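Local coordinates for protein collagen adhesin (Enterococcus faecalis, PDB 2OKM) that probably binds collagen as a cell-wall-anchored surface adhesin, of which this chain is the collagen-binding N2 subdomain, at residues P5-K9 with N122-Y128; E35-D41 with F88-R94; N18-L24 with V104-I110; G114-F120 with S142-N146. All blocks are in the same frame, centred on the assembly; numbering follows the deposited sequence.

Interaction 1 of 4, residues P5-K9 with N122-Y128; sequences PFFYK and NSYDINY. With SO4 (sulfate ion), chain B.
Two antiparallel sheets packed face to face make a beta-sandwich, as in the immunoglobulin-like collagen-binding domains of bacterial adhesins, and here Phe6, Phe7 and Lys9 from one layer meet Tyr128, Ile126 and Tyr124 from the other. The axes of strands 7-9 and 122-128 run 9.2 Å apart, a spacing at which the layers meet through side chains, and aromatic rings fill most of the interface. At one end Phe6 and Tyr128 form a face-to-face stack with centroids 4.0 Å apart and planes inclined by 23°; CD2 of Phe6 sits over the centre of the tyrosine ring, while the tyrosine covers the phenylalanine nearer its rim. Next along, the contact changes to edge-to-face. CE1 of Phe7 points into the middle of the Tyr124 ring, the planes standing at 78° and the centroids 4.7 Å apart. Phe7 can reach across because its CG lies anti to the backbone N (chi1 178°), whereas Tyr124, its CG tucked over its own backbone, lays its ring broadside to that edge. Ile126 CD1 packs 3.6 Å from Phe7 CG. On the other side of Phe7 along the strand, the aliphatic part of Lys9 runs alongside Tyr124, with CD 3.8 Å from the ring atom CD2. A sulfate, probably from the crystallisation liquor, accepts a bond from Phe6 N through its O4 at 2.8 Å. Between the layers, one water accepts from Lys9 N at 3.0 Å and also hydrogen-bonds Tyr124 OH at 2.9 Å.

Interaction 2 of 4, residues E35-D41 with F88-R94; sequences EDISIAD and FNLRFYR
Backbone hydrogen bonds pair Ile37 with Phe92, Ile39 with Leu90 and Asp41 with Phe88, each residue of a pair donating to the other. The Asp41 N to Phe88 O bond, 2.8 Å long, meets its acceptor nearly head-on, with a C=O...donor angle of 169°. Charged contacts gather at the other end, where the carboxylate of Asp36 serves two donors: OD2 uses its anti lone pair for a salt bridge with Arg91 NH1 at 3.0 Å, and OD1 takes the backbone N of Arg94 at 2.9 Å. The carboxylate and guanidinium planes are 82° apart, and Ser38 OG lies over the centre of the guanidinium face, 3.1 Å from Arg91 CZ. These strands, 37-43 and 87-92, are antiparallel neighbours in the five-stranded sheet of the collagen-binding domain's beta-sandwich. Apolar contacts occupy the buried face, where Ile39 CD1 meets the ring edge of Phe92 at CE2, 3.9 Å away. Asp41 joins this face by a CH-pi contact, its CB 3.6 Å from the Phe88 ring centroid. A near-trans first torsion brings the Asp41 carboxylate to stack on that ring, 11° from parallel, while OD1 accepts from Asn122 ND2.

Interaction 3 of 4, residues N18-L24 with V104-I110; sequences NQVRWFL and VRYTSTI
Trp22 lays its CB over the face of the Tyr106 ring, a CH-pi contact 3.7 Å from the centroid and 20° off the normal. The indole itself overlaps little: its five-membered ring is slid aside, though its plane is not far from parallel to the tyrosine. Tyr106 lies beneath its neighbour because CG falls between its backbone N and carbonyl carbon (chi1 68°), which swings the ring across toward the Trp22 strand. Leu24 CG abuts the edge of the same ring, 3.8 Å from CE2, and Leu24 CB packs on Val104 CB. Farther along, Val20 CG2 meets Ile110 CG1 at 3.6 Å, the two side chains crossing at about a right angle. Hydroxyl and indole ends on this buried face have partners beyond the two strands: Tyr106 OH bonds to Lys9 NZ, Trp22 NE1 to Gln47 and Ser108 OG to Gln43. The strands are antiparallel neighbours in the second sheet of the beta-sandwich, with hydrogen-bonded pairs at Val20-Ser108, Trp22-Tyr106 and Leu24-Val104. Trp22 N donates to Tyr106 O, yet the return bond from Tyr106 N to Trp22 O is weak at 3.3 Å. On the outer face Arg105 NE approaches the ring edge of Phe23, 3.6 Å from CE2; the guanidinium stands 78° to the ring plane. Arg21, on the same face, makes a salt bridge with Asp12. Where the strands end, a water donates to Gln19 OE1 at 2.9 Å and hydrogen-bonds Thr109 OG1 at 2.6 Å, a hydroxyl also bonded to Asn50 ND2.

Interaction 4 of 4, residues G114-F120 with S142-N146; sequences GQHQATF and SQVKN
A short antiparallel strand pairing, finished by a side-chain bridge to a turn, lies at the open end of the hairpin formed by strands 119-128 and 136-145, away from its turn: Phe120 and Val144 are the hydrogen-bonded pair and Asn146 makes the bridge. Phe120 N donates to Val144 O at 2.9 Å and Val144 N returns a bond to Phe120 O at 2.8 Å. Beyond them, the backbone N of Asn146 reaches Ala118 O. Asn146 turns CG away from its own backbone N (chi1 -173°) and sends its amide toward the turn that follows helix 112-115. There ND2 gives a nearly straight bond to Gln117 O, 2.8 Å long at 169°, with the acceptor in the amide plane, and a weak one to Gln115 O. This hairpin forms one border of the five-stranded sheet in the collagen-binding domain's beta-sandwich, and the ring of Phe120 faces inward, against Val20 and Ile110 of the other layer. CE1 of that ring also lies 3.4 Å from Asn146 CG, ring and amide planes being 49° apart. On the outer side, one water donates to Ala118 O at 2.8 Å and accepts from Lys145 NZ at 3.1 Å.

How the interactions relate
From the N terminus, the chain opens interaction 1 at 5-9, then interaction 3 at 18-24 and interaction 2 at 35-41. Interaction 2 closes first, at 88-94, nested inside the loop that interaction 3 closes at 104-110; both lie inside the longer loop that interaction 1 closes at 122-128. Interaction 4 opens at 114-120, before that closure, and ends at 142-146, so it crosses interaction 1 while following interactions 2 and 3 in series. Interactions 2 and 4 build the five-stranded sheet and interaction 3 the other; interaction 1 spans the two. Two separate polar ties join them: Lys9 to Tyr106 between interactions 1 and 3, Asn122 to Asp41 between 1 and 2.

Interaction 1 of 4, residues P5-K9 with N122-Y128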
# COMPACT_ATOMS: atom_id res chain seq x y z
N PRO A 5 -1.13 11.97 -6.48
CA PRO A 5 -1.77 12.31 -5.21
C PRO A 5 -0.81 11.82 -4.13
O PRO A 5 0.12 11.07 -4.44
CB PRO A 5 -3.07 11.50 -5.23
CG PRO A 5 -2.73 10.33 -6.10
CD PRO A 5 -1.90 10.94 -7.20
N PHE A 6 -1.00 12.25 -2.89
CA PHE A 6 -0.12 11.79 -1.82
C PHE A 6 -0.24 10.28 -1.72
O PHE A 6 0.73 9.59 -1.42
CB PHE A 6 -0.51 12.40 -0.48
CG PHE A 6 0.38 11.96 0.64
CD1 PHE A 6 1.65 12.51 0.80
CD2 PHE A 6 -0.02 10.94 1.50
CE1 PHE A 6 2.50 12.06 1.80
CE2 PHE A 6 0.83 10.48 2.50
CZ PHE A 6 2.09 11.03 2.65
N PHE A 7 -1.44 9.77 -1.97
CA PHE A 7 -1.65 8.33 -1.92
C PHE A 7 -2.71 7.83 -2.88
O PHE A 7 -3.76 8.46 -3.07
CB PHE A 7 -2.04 7.88 -0.51
CG PHE A 7 -2.33 6.40 -0.41
CD1 PHE A 7 -3.63 5.92 -0.56
CD2 PHE A 7 -1.29 5.50 -0.24
CE1 PHE A 7 -3.88 4.54 -0.55
CE2 PHE A 7 -1.53 4.12 -0.23
CZ PHE A 7 -2.83 3.65 -0.38
N TYR A 8 -2.41 6.71 -3.51
CA TYR A 8 -3.37 6.07 -4.39
C TYR A 8 -3.06 4.60 -4.47
O TYR A 8 -1.94 4.15 -4.22
CB TYR A 8 -3.40 6.71 -5.79
CG TYR A 8 -2.23 6.43 -6.69
CD1 TYR A 8 -1.07 7.20 -6.64
CD2 TYR A 8 -2.30 5.42 -7.66
CE1 TYR A 8 -0.02 6.98 -7.52
CE2 TYR A 8 -1.26 5.19 -8.54
CZ TYR A 8 -0.13 5.98 -8.47
OH TYR A 8 0.90 5.77 -9.36
N LYS A 9 -4.09 3.84 -4.82
CA LYS A 9 -3.97 2.41 -4.90
C LYS A 9 -4.58 1.87 -6.19
O LYS A 9 -5.68 2.27 -6.58
CB LYS A 9 -4.68 1.82 -3.69
CG LYS A 9 -4.76 0.35 -3.68
CD LYS A 9 -5.53 -0.02 -2.47
CE LYS A 9 -6.08 -1.35 -2.70
NZ LYS A 9 -4.99 -2.33 -2.86
N ASN A 122 -10.47 -3.35 -3.30
CA ASN A 122 -9.69 -3.21 -2.08
C ASN A 122 -10.01 -1.81 -1.59
O ASN A 122 -9.98 -0.86 -2.36
CB ASN A 122 -8.19 -3.32 -2.33
CG ASN A 122 -7.39 -3.33 -1.03
OD1 ASN A 122 -6.24 -2.91 -0.98
ND2 ASN A 122 -8.02 -3.81 0.02
N SER A 123 -10.33 -1.70 -0.30
CA SER A 123 -10.68 -0.42 0.29
C SER A 123 -9.63 -0.01 1.32
O SER A 123 -8.96 -0.85 1.91
CB SER A 123 -12.06 -0.52 0.95
OG SER A 123 -13.05 -0.87 0.00
N TYR A 124 -9.50 1.29 1.52
CA TYR A 124 -8.52 1.80 2.46
C TYR A 124 -8.97 3.09 3.12
O TYR A 124 -9.85 3.79 2.63
CB TYR A 124 -7.17 2.01 1.76
CG TYR A 124 -7.19 3.11 0.72
CD1 TYR A 124 -7.11 4.45 1.09
CD2 TYR A 124 -7.31 2.81 -0.64
CE1 TYR A 124 -7.16 5.47 0.13
CE2 TYR A 124 -7.36 3.82 -1.60
CZ TYR A 124 -7.29 5.14 -1.21
OH TYR A 124 -7.37 6.15 -2.15
N ASP A 125 -8.35 3.37 4.26
CA ASP A 125 -8.58 4.59 5.03
C ASP A 125 -7.16 5.00 5.39
O ASP A 125 -6.45 4.24 6.05
CB ASP A 125 -9.38 4.30 6.29
CG ASP A 125 -9.57 5.53 7.16
OD1 ASP A 125 -9.62 5.37 8.40
OD2 ASP A 125 -9.70 6.65 6.61
N ILE A 126 -6.73 6.16 4.94
CA ILE A 126 -5.38 6.60 5.24
C ILE A 126 -5.36 7.93 5.96
O ILE A 126 -6.12 8.84 5.64
CB ILE A 126 -4.51 6.70 3.96
CG1 ILE A 126 -3.07 7.04 4.33
CG2 ILE A 126 -5.09 7.75 3.01
CD1 ILE A 126 -2.13 7.09 3.13
N ASN A 127 -4.49 8.03 6.97
CA ASN A 127 -4.32 9.24 7.76
C ASN A 127 -2.89 9.72 7.59
O ASN A 127 -1.95 8.93 7.68
CB ASN A 127 -4.57 8.94 9.24
CG ASN A 127 -6.05 8.81 9.57
OD1 ASN A 127 -6.80 9.79 9.53
ND2 ASN A 127 -6.48 7.59 9.89
N TYR A 128 -2.72 11.01 7.32
CA TYR A 128 -1.38 11.58 7.15
C TYR A 128 -1.44 13.10 7.32
O TYR A 128 -2.52 13.68 7.34
CB TYR A 128 -0.81 11.21 5.77
CG TYR A 128 -1.56 11.80 4.59
CD1 TYR A 128 -1.23 13.06 4.09
CD2 TYR A 128 -2.56 11.08 3.95
CE1 TYR A 128 -1.89 13.58 2.97
CE2 TYR A 128 -3.23 11.59 2.84
CZ TYR A 128 -2.89 12.84 2.36
OH TYR A 128 -3.54 13.34 1.25
S SO4 B . -3.97 14.78 -3.39
O1 SO4 B . -3.48 15.00 -4.76
O2 SO4 B . -4.46 16.05 -2.82
O3 SO4 B . -5.06 13.79 -3.41
O4 SO4 B . -2.87 14.27 -2.55
O HOH W 1 -6.62 5.36 -4.82

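Interaction 2 of 4, residues E35-D41 with F88-R94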
# COMPACT_ATOMS: atom_id res chain seq x y z
N GLU A 35 3.93 13.65 10.55
CA GLU A 35 3.52 12.56 11.42
C GLU A 35 3.60 11.26 10.64
O GLU A 35 3.90 11.26 9.44
CB GLU A 35 2.09 12.76 11.92
CG GLU A 35 1.06 12.93 10.82
CD GLU A 35 -0.37 12.93 11.34
OE1 GLU A 35 -0.60 13.49 12.43
OE2 GLU A 35 -1.25 12.38 10.65
N ASP A 36 3.34 10.15 11.33
CA ASP A 36 3.37 8.85 10.68
C ASP A 36 2.28 8.82 9.62
O ASP A 36 1.36 9.65 9.64
CB ASP A 36 3.06 7.71 11.67
CG ASP A 36 4.09 7.58 12.77
OD1 ASP A 36 5.21 8.12 12.65
OD2 ASP A 36 3.76 6.90 13.77
N ILE A 37 2.38 7.87 8.70
CA ILE A 37 1.38 7.69 7.66
C ILE A 37 0.74 6.37 8.07
O ILE A 37 1.44 5.37 8.21
CB ILE A 37 2.02 7.51 6.27
CG1 ILE A 37 2.84 8.74 5.91
CG2 ILE A 37 0.92 7.27 5.23
CD1 ILE A 37 3.73 8.54 4.69
N SER A 38 -0.58 6.37 8.26
CA SER A 38 -1.26 5.15 8.69
C SER A 38 -2.35 4.73 7.73
O SER A 38 -3.28 5.49 7.46
CB SER A 38 -1.86 5.35 10.08
OG SER A 38 -0.86 5.71 11.02
N ILE A 39 -2.24 3.51 7.22
CA ILE A 39 -3.22 2.97 6.28
C ILE A 39 -3.98 1.80 6.89
O ILE A 39 -3.38 0.88 7.44
CB ILE A 39 -2.53 2.45 5.00
CG1 ILE A 39 -1.76 3.58 4.31
CG2 ILE A 39 -3.57 1.85 4.05
CD1 ILE A 39 -0.95 3.12 3.12
N ALA A 40 -5.31 1.85 6.81
CA ALA A 40 -6.15 0.77 7.29
C ALA A 40 -6.71 0.18 6.00
O ALA A 40 -7.47 0.84 5.29
CB ALA A 40 -7.28 1.30 8.17
N ASP A 41 -6.33 -1.05 5.70
CA ASP A 41 -6.75 -1.70 4.46
C ASP A 41 -7.70 -2.88 4.66
O ASP A 41 -7.43 -3.78 5.45
CB ASP A 41 -5.51 -2.16 3.69
CG ASP A 41 -5.82 -2.53 2.26
OD1 ASP A 41 -6.58 -3.49 2.04
OD2 ASP A 41 -5.29 -1.85 1.36
N PHE A 88 -5.41 -5.50 6.82
CA PHE A 88 -4.15 -5.16 7.45
C PHE A 88 -4.03 -3.67 7.67
O PHE A 88 -4.63 -2.88 6.95
CB PHE A 88 -2.96 -5.67 6.62
CG PHE A 88 -2.84 -5.01 5.26
CD1 PHE A 88 -2.12 -3.83 5.11
CD2 PHE A 88 -3.42 -5.59 4.14
CE1 PHE A 88 -1.99 -3.23 3.85
CE2 PHE A 88 -3.30 -5.00 2.88
CZ PHE A 88 -2.58 -3.81 2.74
N ASN A 89 -3.27 -3.29 8.69
CA ASN A 89 -3.02 -1.89 8.97
C ASN A 89 -1.53 -1.72 8.73
O ASN A 89 -0.72 -2.49 9.26
CB ASN A 89 -3.37 -1.53 10.41
CG ASN A 89 -4.85 -1.66 10.70
OD1 ASN A 89 -5.69 -1.42 9.84
ND2 ASN A 89 -5.18 -2.03 11.94
N LEU A 90 -1.16 -0.74 7.92
CA LEU A 90 0.24 -0.49 7.62
C LEU A 90 0.62 0.93 7.98
O LEU A 90 -0.03 1.89 7.54
CB LEU A 90 0.49 -0.75 6.13
CG LEU A 90 1.90 -0.50 5.58
CD1 LEU A 90 2.92 -1.35 6.33
CD2 LEU A 90 1.92 -0.83 4.09
N ARG A 91 1.66 1.07 8.79
CA ARG A 91 2.13 2.38 9.22
C ARG A 91 3.56 2.64 8.78
O ARG A 91 4.40 1.75 8.81
CB ARG A 91 2.05 2.47 10.75
CG ARG A 91 2.69 3.71 11.33
CD ARG A 91 2.50 3.73 12.84
NE ARG A 91 1.10 3.65 13.25
CZ ARG A 91 0.39 4.68 13.70
NH1 ARG A 91 0.95 5.87 13.77
NH2 ARG A 91 -0.87 4.52 14.10
N PHE A 92 3.81 3.87 8.34
CA PHE A 92 5.14 4.31 7.91
C PHE A 92 5.54 5.37 8.93
O PHE A 92 4.83 6.37 9.10
CB PHE A 92 5.09 4.96 6.52
CG PHE A 92 4.61 4.05 5.44
CD1 PHE A 92 5.52 3.36 4.64
CD2 PHE A 92 3.25 3.87 5.21
CE1 PHE A 92 5.08 2.51 3.63
CE2 PHE A 92 2.80 3.02 4.21
CZ PHE A 92 3.72 2.34 3.42
N TYR A 93 6.65 5.15 9.63
CA TYR A 93 7.09 6.12 10.63
C TYR A 93 7.55 7.43 9.99
O TYR A 93 8.17 7.44 8.93
CB TYR A 93 8.21 5.52 11.49
CG TYR A 93 7.82 4.25 12.21
CD1 TYR A 93 6.55 4.10 12.77
CD2 TYR A 93 8.73 3.20 12.35
CE1 TYR A 93 6.20 2.93 13.46
CE2 TYR A 93 8.39 2.03 13.04
CZ TYR A 93 7.13 1.91 13.59
OH TYR A 93 6.78 0.75 14.26
N ARG A 94 7.23 8.52 10.66
CA ARG A 94 7.54 9.87 10.20
C ARG A 94 8.95 10.10 9.64
O ARG A 94 9.10 10.48 8.48
CB ARG A 94 7.30 10.85 11.35
CG ARG A 94 7.21 12.33 10.97
CD ARG A 94 8.56 12.93 10.62
NE ARG A 94 8.47 14.39 10.46
CZ ARG A 94 8.64 15.26 11.45
NH1 ARG A 94 8.92 14.85 12.68
NH2 ARG A 94 8.54 16.57 11.20

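Interaction 3 of 4, residues N18-L24 with V104-I110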
# COMPACT_ATOMS: atom_id res chain seq x y z
N ASN A 18 -4.43 -16.62 -11.64
CA ASN A 18 -5.30 -16.60 -10.46
C ASN A 18 -4.78 -15.75 -9.30
O ASN A 18 -4.94 -16.12 -8.14
CB ASN A 18 -5.56 -18.03 -9.99
CG ASN A 18 -6.37 -18.84 -11.00
OD1 ASN A 18 -6.60 -20.03 -10.81
ND2 ASN A 18 -6.80 -18.18 -12.08
N GLN A 19 -4.16 -14.62 -9.62
CA GLN A 19 -3.66 -13.72 -8.60
C GLN A 19 -3.93 -12.28 -8.99
O GLN A 19 -3.97 -11.94 -10.18
CB GLN A 19 -2.15 -13.89 -8.38
CG GLN A 19 -1.76 -14.97 -7.38
CD GLN A 19 -0.29 -14.92 -6.99
OE1 GLN A 19 0.14 -15.62 -6.08
NE2 GLN A 19 0.48 -14.10 -7.69
N VAL A 20 -4.14 -11.43 -7.99
CA VAL A 20 -4.35 -10.02 -8.24
C VAL A 20 -3.11 -9.33 -7.69
O VAL A 20 -2.68 -9.63 -6.57
CB VAL A 20 -5.58 -9.47 -7.49
CG1 VAL A 20 -5.70 -7.97 -7.72
CG2 VAL A 20 -6.85 -10.17 -7.96
N ARG A 21 -2.52 -8.44 -8.48
CA ARG A 21 -1.34 -7.70 -8.03
C ARG A 21 -1.83 -6.34 -7.57
O ARG A 21 -2.50 -5.62 -8.32
CB ARG A 21 -0.33 -7.51 -9.17
CG ARG A 21 0.17 -8.80 -9.81
CD ARG A 21 1.47 -8.52 -10.57
NE ARG A 21 1.35 -7.37 -11.46
CZ ARG A 21 2.38 -6.69 -11.95
NH1 ARG A 21 3.62 -7.04 -11.63
NH2 ARG A 21 2.18 -5.65 -12.75
N TRP A 22 -1.52 -5.98 -6.33
CA TRP A 22 -1.94 -4.70 -5.77
C TRP A 22 -0.76 -3.78 -5.54
O TRP A 22 0.37 -4.23 -5.34
CB TRP A 22 -2.70 -4.91 -4.45
CG TRP A 22 -4.07 -5.51 -4.61
CD1 TRP A 22 -4.46 -6.79 -4.32
CD2 TRP A 22 -5.24 -4.85 -5.12
NE1 TRP A 22 -5.79 -6.96 -4.61
CE2 TRP A 22 -6.30 -5.78 -5.10
CE3 TRP A 22 -5.50 -3.55 -5.59
CZ2 TRP A 22 -7.59 -5.47 -5.54
CZ3 TRP A 22 -6.79 -3.23 -6.02
CH2 TRP A 22 -7.82 -4.19 -5.99
N PHE A 23 -1.02 -2.48 -5.58
CA PHE A 23 0.02 -1.48 -5.37
C PHE A 23 -0.45 -0.34 -4.48
O PHE A 23 -1.50 0.26 -4.74
CB PHE A 23 0.45 -0.87 -6.71
CG PHE A 23 0.89 -1.87 -7.75
CD1 PHE A 23 -0.04 -2.63 -8.45
CD2 PHE A 23 2.24 -2.03 -8.04
CE1 PHE A 23 0.36 -3.54 -9.43
CE2 PHE A 23 2.66 -2.94 -9.02
CZ PHE A 23 1.71 -3.69 -9.72
N LEU A 24 0.31 -0.05 -3.44
CA LEU A 24 0.01 1.06 -2.54
C LEU A 24 1.09 2.08 -2.88
O LEU A 24 2.27 1.85 -2.61
CB LEU A 24 0.10 0.62 -1.08
CG LEU A 24 -0.73 -0.60 -0.70
CD1 LEU A 24 -0.54 -0.87 0.78
CD2 LEU A 24 -2.21 -0.38 -1.01
N VAL A 104 4.32 -0.11 -2.37
CA VAL A 104 4.16 -1.39 -1.70
C VAL A 104 3.47 -2.34 -2.65
O VAL A 104 2.37 -2.07 -3.12
CB VAL A 104 3.30 -1.25 -0.42
CG1 VAL A 104 3.31 -2.57 0.36
CG2 VAL A 104 3.84 -0.12 0.45
N ARG A 105 4.14 -3.45 -2.94
CA ARG A 105 3.59 -4.46 -3.82
C ARG A 105 3.22 -5.70 -3.03
O ARG A 105 3.99 -6.15 -2.18
CB ARG A 105 4.61 -4.85 -4.90
CG ARG A 105 4.90 -3.78 -5.95
CD ARG A 105 5.94 -4.28 -6.94
NE ARG A 105 6.12 -3.39 -8.09
CZ ARG A 105 6.77 -2.23 -8.05
NH1 ARG A 105 7.34 -1.82 -6.92
NH2 ARG A 105 6.86 -1.48 -9.14
N TYR A 106 2.04 -6.25 -3.29
CA TYR A 106 1.62 -7.48 -2.65
C TYR A 106 0.56 -8.12 -3.53
O TYR A 106 -0.03 -7.46 -4.38
CB TYR A 106 1.08 -7.23 -1.23
CG TYR A 106 -0.22 -6.47 -1.15
CD1 TYR A 106 -1.45 -7.13 -1.19
CD2 TYR A 106 -0.23 -5.07 -1.02
CE1 TYR A 106 -2.65 -6.42 -1.10
CE2 TYR A 106 -1.42 -4.36 -0.93
CZ TYR A 106 -2.63 -5.04 -0.97
OH TYR A 106 -3.81 -4.34 -0.88
N THR A 107 0.34 -9.41 -3.34
CA THR A 107 -0.65 -10.11 -4.14
C THR A 107 -1.70 -10.78 -3.29
O THR A 107 -1.53 -10.94 -2.08
CB THR A 107 -0.00 -11.21 -5.00
OG1 THR A 107 0.76 -12.09 -4.16
CG2 THR A 107 0.90 -10.61 -6.06
N SER A 108 -2.78 -11.15 -3.94
CA SER A 108 -3.85 -11.87 -3.29
C SER A 108 -4.20 -12.98 -4.25
O SER A 108 -4.12 -12.80 -5.47
CB SER A 108 -5.06 -10.97 -3.05
OG SER A 108 -4.76 -10.05 -2.02
N THR A 109 -4.56 -14.13 -3.70
CA THR A 109 -4.94 -15.27 -4.52
C THR A 109 -6.43 -15.15 -4.82
O THR A 109 -7.22 -14.82 -3.94
CB THR A 109 -4.68 -16.59 -3.77
OG1 THR A 109 -3.28 -16.73 -3.52
CG2 THR A 109 -5.18 -17.77 -4.59
N ILE A 110 -6.79 -15.39 -6.07
CA ILE A 110 -8.18 -15.33 -6.49
C ILE A 110 -8.84 -16.66 -6.16
O ILE A 110 -8.37 -17.71 -6.57
CB ILE A 110 -8.29 -15.06 -8.00
CG1 ILE A 110 -7.65 -13.71 -8.34
CG2 ILE A 110 -9.75 -15.10 -8.43
CD1 ILE A 110 -7.56 -13.41 -9.82
O HOH W 2 -1.51 -17.75 -5.13

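Interaction 4 of 4, residues G114-F120 with S142-N146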
# COMPACT_ATOMS: atom_id res chain seq x y z
N GLY A 114 -14.14 -15.80 -6.48
CA GLY A 114 -13.56 -14.61 -7.07
C GLY A 114 -13.45 -14.68 -8.58
O GLY A 114 -13.58 -13.66 -9.27
N GLN A 115 -13.19 -15.87 -9.10
CA GLN A 115 -13.06 -16.08 -10.54
C GLN A 115 -14.30 -15.64 -11.30
O GLN A 115 -14.23 -15.27 -12.47
CB GLN A 115 -12.79 -17.56 -10.82
CG GLN A 115 -11.38 -17.99 -10.50
CD GLN A 115 -10.38 -17.40 -11.47
OE1 GLN A 115 -9.19 -17.32 -11.18
NE2 GLN A 115 -10.86 -17.00 -12.64
N HIS A 116 -15.44 -15.65 -10.61
CA HIS A 116 -16.71 -15.29 -11.23
C HIS A 116 -17.16 -13.86 -10.98
O HIS A 116 -18.27 -13.47 -11.36
CB HIS A 116 -17.77 -16.29 -10.76
CG HIS A 116 -17.35 -17.71 -10.95
ND1 HIS A 116 -17.30 -18.31 -12.19
CD2 HIS A 116 -16.89 -18.63 -10.07
CE1 HIS A 116 -16.83 -19.54 -12.06
NE2 HIS A 116 -16.57 -19.76 -10.79
N GLN A 117 -16.32 -13.07 -10.33
CA GLN A 117 -16.66 -11.68 -10.06
C GLN A 117 -16.33 -10.82 -11.28
O GLN A 117 -15.44 -11.15 -12.06
CB GLN A 117 -15.89 -11.17 -8.84
CG GLN A 117 -16.30 -11.85 -7.56
CD GLN A 117 -15.55 -11.34 -6.34
OE1 GLN A 117 -15.78 -11.81 -5.22
NE2 GLN A 117 -14.66 -10.37 -6.54
N ALA A 118 -17.06 -9.72 -11.43
CA ALA A 118 -16.83 -8.80 -12.54
C ALA A 118 -15.56 -7.99 -12.29
O ALA A 118 -14.86 -7.60 -13.23
CB ALA A 118 -18.02 -7.88 -12.70
N THR A 119 -15.28 -7.74 -11.01
CA THR A 119 -14.11 -6.98 -10.60
C THR A 119 -13.58 -7.44 -9.25
O THR A 119 -14.22 -8.21 -8.54
CB THR A 119 -14.45 -5.50 -10.40
OG1 THR A 119 -15.27 -5.37 -9.23
CG2 THR A 119 -15.21 -4.95 -11.59
N PHE A 120 -12.39 -6.94 -8.91
CA PHE A 120 -11.75 -7.21 -7.62
C PHE A 120 -11.57 -5.84 -6.96
O PHE A 120 -11.15 -4.89 -7.60
CB PHE A 120 -10.40 -7.91 -7.79
CG PHE A 120 -10.52 -9.27 -8.37
CD1 PHE A 120 -10.09 -9.54 -9.66
CD2 PHE A 120 -11.12 -10.29 -7.64
CE1 PHE A 120 -10.27 -10.80 -10.23
CE2 PHE A 120 -11.31 -11.55 -8.19
CZ PHE A 120 -10.88 -11.81 -9.48
N SER A 142 -10.49 0.89 -4.61
CA SER A 142 -9.92 0.72 -5.94
C SER A 142 -10.44 -0.57 -6.55
O SER A 142 -10.66 -1.56 -5.85
CB SER A 142 -8.40 0.69 -5.85
OG SER A 142 -7.92 1.90 -5.29
N GLN A 143 -10.62 -0.55 -7.86
CA GLN A 143 -11.14 -1.70 -8.60
C GLN A 143 -10.21 -2.19 -9.70
O GLN A 143 -9.51 -1.41 -10.33
CB GLN A 143 -12.48 -1.33 -9.24
CG GLN A 143 -13.64 -1.23 -8.27
CD GLN A 143 -14.48 -2.48 -8.28
OE1 GLN A 143 -13.96 -3.58 -8.14
NE2 GLN A 143 -15.78 -2.31 -8.46
N VAL A 144 -10.24 -3.50 -9.91
CA VAL A 144 -9.46 -4.15 -10.96
C VAL A 144 -10.47 -4.94 -11.78
O VAL A 144 -11.21 -5.76 -11.24
CB VAL A 144 -8.41 -5.11 -10.38
CG1 VAL A 144 -7.72 -5.87 -11.51
CG2 VAL A 144 -7.39 -4.33 -9.56
N LYS A 145 -10.51 -4.69 -13.08
CA LYS A 145 -11.47 -5.39 -13.94
C LYS A 145 -11.10 -6.85 -14.17
O LYS A 145 -9.95 -7.17 -14.46
CB LYS A 145 -11.57 -4.68 -15.29
CG LYS A 145 -12.69 -5.22 -16.16
CD LYS A 145 -12.76 -4.51 -17.51
CE LYS A 145 -13.99 -4.95 -18.28
NZ LYS A 145 -14.08 -6.44 -18.38
N ASN A 146 -12.08 -7.73 -14.03
CA ASN A 146 -11.87 -9.16 -14.24
C ASN A 146 -12.65 -9.56 -15.50
O ASN A 146 -13.36 -10.58 -15.48
CB ASN A 146 -12.37 -9.96 -13.03
CG ASN A 146 -12.02 -11.43 -13.12
OD1 ASN A 146 -10.93 -11.80 -13.55
ND2 ASN A 146 -12.95 -12.29 -12.71
O HOH W 3 -15.66 -7.63 -15.93